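Local coordinates for 2-Cys peroxiredoxin (PDB 2H01), which probably reduces hydrogen peroxide and organic hydroperoxides to water and alcohols, as a thiol-specific, thioredoxin-dependent peroxidase, at residues Y39-T44 with S72-F77. Residues are numbered along the deposited sequence; the frame is centred on the assembly and turned at random.
Sequences YPLDFT and SVDSKF
At the C-terminal ends of the parallel strands 33-38 and 66-72 of the thioredoxin-fold sheet, Tyr39 meets Ser72, and the loops that follow stay together through Asp42 and Asp74. The first loop goes on to helix 49-56, in a peroxiredoxin the approach to the peroxidatic cysteine; the Tyr39 side chain is about 11 Å from that of Cys47, the predicted sulfenic acid-forming residue.

Ser72 CB sits over one face of the Tyr39 ring in a CH-pi contact, 3.5 Å from the ring centroid and shifted toward CE2 and CZ. At the ring's edge, Tyr39 OH donates to Asp42 OD1 (2.8 Å) on the syn side of the carboxylate. The other oxygen, Asp42 OD2, is bonded to ND1 of His79 in helix 76-83.

Asp74 OD2 takes two donors. Asp42 N reaches it at 2.7 Å from above the carboxylate plane, a bent bond of 134°, while Ser72 OG donates to the anti lone pair of Asp74 OD2 (2.8 Å). Ser72 OG lies between its own backbone N and carbonyl carbon (chi1 89°), which directs it to the Asp74 carboxylate. Farther out, a water bridges Pro40 O and Val73 N, and Leu41 CD2 touches Val73 CG2 at 4.0 Å.

The Asp42 and Asp74 side chains pass alongside one another, pointing opposite ways, with Asp42 OD1 within 3.1 Å of Asp74 OD2. That closeness of two acceptors would be costly if both were charged; Tyr39 OH, Ser72 OG and Asp42 N, which donate to these oxygens, and the hydrogen bond to His79 probably help to offset the repulsion.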
loop_
_atom_site.group_PDB
_atom_site.type_symbol
_atom_site.label_atom_id
_atom_site.label_comp_id
_atom_site.label_asym_id
_atom_site.label_seq_id
_atom_site.Cartn_x
_atom_site.Cartn_y
_atom_site.Cartn_z
ATOM N N TYR A 39 -3.745 7.519 -1.124
ATOM C CA TYR A 39 -4.927 8.145 -1.694
ATOM C C TYR A 39 -4.931 9.563 -1.107
ATOM O O TYR A 39 -4.377 9.800 -0.039
ATOM C CB TYR A 39 -6.208 7.367 -1.366
ATOM C CG TYR A 39 -6.519 7.188 0.099
ATOM C CD1 TYR A 39 -5.896 6.190 0.848
ATOM C CD2 TYR A 39 -7.451 8.019 0.740
ATOM C CE1 TYR A 39 -6.189 6.018 2.192
ATOM C CE2 TYR A 39 -7.749 7.859 2.086
ATOM C CZ TYR A 39 -7.117 6.856 2.804
ATOM O OH TYR A 39 -7.405 6.691 4.130
ATOM N N PRO A 40 -5.526 10.525 -1.822
ATOM C CA PRO A 40 -5.595 11.921 -1.385
ATOM C C PRO A 40 -6.212 12.184 -0.011
ATOM O O PRO A 40 -5.537 12.618 0.923
ATOM C CB PRO A 40 -6.411 12.596 -2.492
ATOM C CG PRO A 40 -6.153 11.747 -3.700
ATOM C CD PRO A 40 -6.190 10.349 -3.129
ATOM N N LEU A 41 -7.507 11.913 0.099
ATOM C CA LEU A 41 -8.228 12.210 1.324
ATOM C C LEU A 41 -9.375 11.297 1.681
ATOM O O LEU A 41 -9.897 10.548 0.858
ATOM C CB LEU A 41 -8.803 13.623 1.236
ATOM C CG LEU A 41 -7.860 14.796 0.996
ATOM C CD1 LEU A 41 -8.677 16.017 0.595
ATOM C CD2 LEU A 41 -7.040 15.060 2.252
ATOM N N ASP A 42 -9.770 11.423 2.938
ATOM C CA ASP A 42 -10.886 10.708 3.519
ATOM C C ASP A 42 -12.127 11.573 3.275
ATOM O O ASP A 42 -12.013 12.769 3.018
ATOM C CB ASP A 42 -10.679 10.585 5.025
ATOM C CG ASP A 42 -9.711 9.482 5.409
ATOM O OD1 ASP A 42 -8.857 9.071 4.588
ATOM O OD2 ASP A 42 -9.811 9.045 6.568
ATOM N N PHE A 43 -13.306 10.967 3.355
ATOM C CA PHE A 43 -14.563 11.693 3.203
ATOM C C PHE A 43 -14.835 12.549 1.953
ATOM O O PHE A 43 -15.741 13.373 1.994
ATOM C CB PHE A 43 -14.776 12.578 4.447
ATOM C CG PHE A 43 -15.169 11.812 5.695
ATOM C CD1 PHE A 43 -16.394 11.151 5.770
ATOM C CD2 PHE A 43 -14.333 11.791 6.807
ATOM C CE1 PHE A 43 -16.780 10.484 6.944
ATOM C CE2 PHE A 43 -14.707 11.129 7.984
ATOM C CZ PHE A 43 -15.929 10.479 8.054
ATOM N N THR A 44 -14.088 12.389 0.857
ATOM C CA THR A 44 -14.366 13.198 -0.342
ATOM C C THR A 44 -15.588 12.640 -1.054
ATOM O O THR A 44 -16.179 11.674 -0.595
ATOM C CB THR A 44 -13.192 13.214 -1.375
ATOM O OG1 THR A 44 -13.091 11.934 -2.018
ATOM C CG2 THR A 44 -11.865 13.576 -0.693
ATOM N N SER A 72 -3.089 8.103 3.775
ATOM C CA SER A 72 -3.571 9.418 3.333
ATOM C C SER A 72 -3.090 10.384 4.412
ATOM O O SER A 72 -2.816 9.977 5.544
ATOM C CB SER A 72 -5.098 9.491 3.227
ATOM O OG SER A 72 -5.688 9.888 4.453
ATOM N N VAL A 73 -2.984 11.658 4.073
ATOM C CA VAL A 73 -2.502 12.630 5.036
ATOM C C VAL A 73 -3.465 12.932 6.199
ATOM O O VAL A 73 -3.133 13.719 7.085
ATOM C CB VAL A 73 -2.109 13.947 4.319
ATOM C CG1 VAL A 73 -1.081 13.645 3.219
ATOM C CG2 VAL A 73 -3.333 14.609 3.737
ATOM N N ASP A 74 -4.655 12.337 6.168
ATOM C CA ASP A 74 -5.638 12.433 7.248
ATOM C C ASP A 74 -5.150 11.875 8.594
ATOM O O ASP A 74 -4.251 11.052 8.643
ATOM C CB ASP A 74 -6.946 11.733 6.847
ATOM C CG ASP A 74 -7.652 12.395 5.670
ATOM O OD1 ASP A 74 -8.311 13.417 5.854
ATOM O OD2 ASP A 74 -7.630 11.951 4.517
ATOM N N SER A 75 -5.756 12.326 9.685
ATOM C CA SER A 75 -5.375 11.848 11.017
ATOM C C SER A 75 -6.006 10.483 11.287
ATOM O O SER A 75 -6.895 10.045 10.548
ATOM C CB SER A 75 -5.855 12.832 12.091
ATOM O OG SER A 75 -7.274 12.846 12.145
ATOM N N LYS A 76 -5.550 9.818 12.349
ATOM C CA LYS A 76 -6.100 8.515 12.696
ATOM C C LYS A 76 -7.547 8.656 13.154
ATOM O O LYS A 76 -8.358 7.748 12.964
ATOM C CB LYS A 76 -5.269 7.828 13.790
ATOM C CG LYS A 76 -5.131 8.571 15.114
ATOM C CD LYS A 76 -4.574 7.605 16.169
ATOM C CE LYS A 76 -4.496 8.207 17.570
ATOM N NZ LYS A 76 -3.421 9.228 17.669
ATOM N N PHE A 77 -7.871 9.799 13.750
ATOM C CA PHE A 77 -9.230 10.047 14.211
ATOM C C PHE A 77 -10.188 10.133 13.029
ATOM O O PHE A 77 -11.305 9.623 13.092
ATOM C CB PHE A 77 -9.273 11.329 15.031
ATOM C CG PHE A 77 -8.457 11.257 16.281
ATOM C CD1 PHE A 77 -8.910 10.532 17.376
ATOM C CD2 PHE A 77 -7.229 11.889 16.359
ATOM C CE1 PHE A 77 -8.152 10.436 18.534
ATOM C CE2 PHE A 77 -6.460 11.800 17.516
ATOM C CZ PHE A 77 -6.923 11.071 18.608
HETATM O O HOH W 1 -2.950 11.949 1.249
#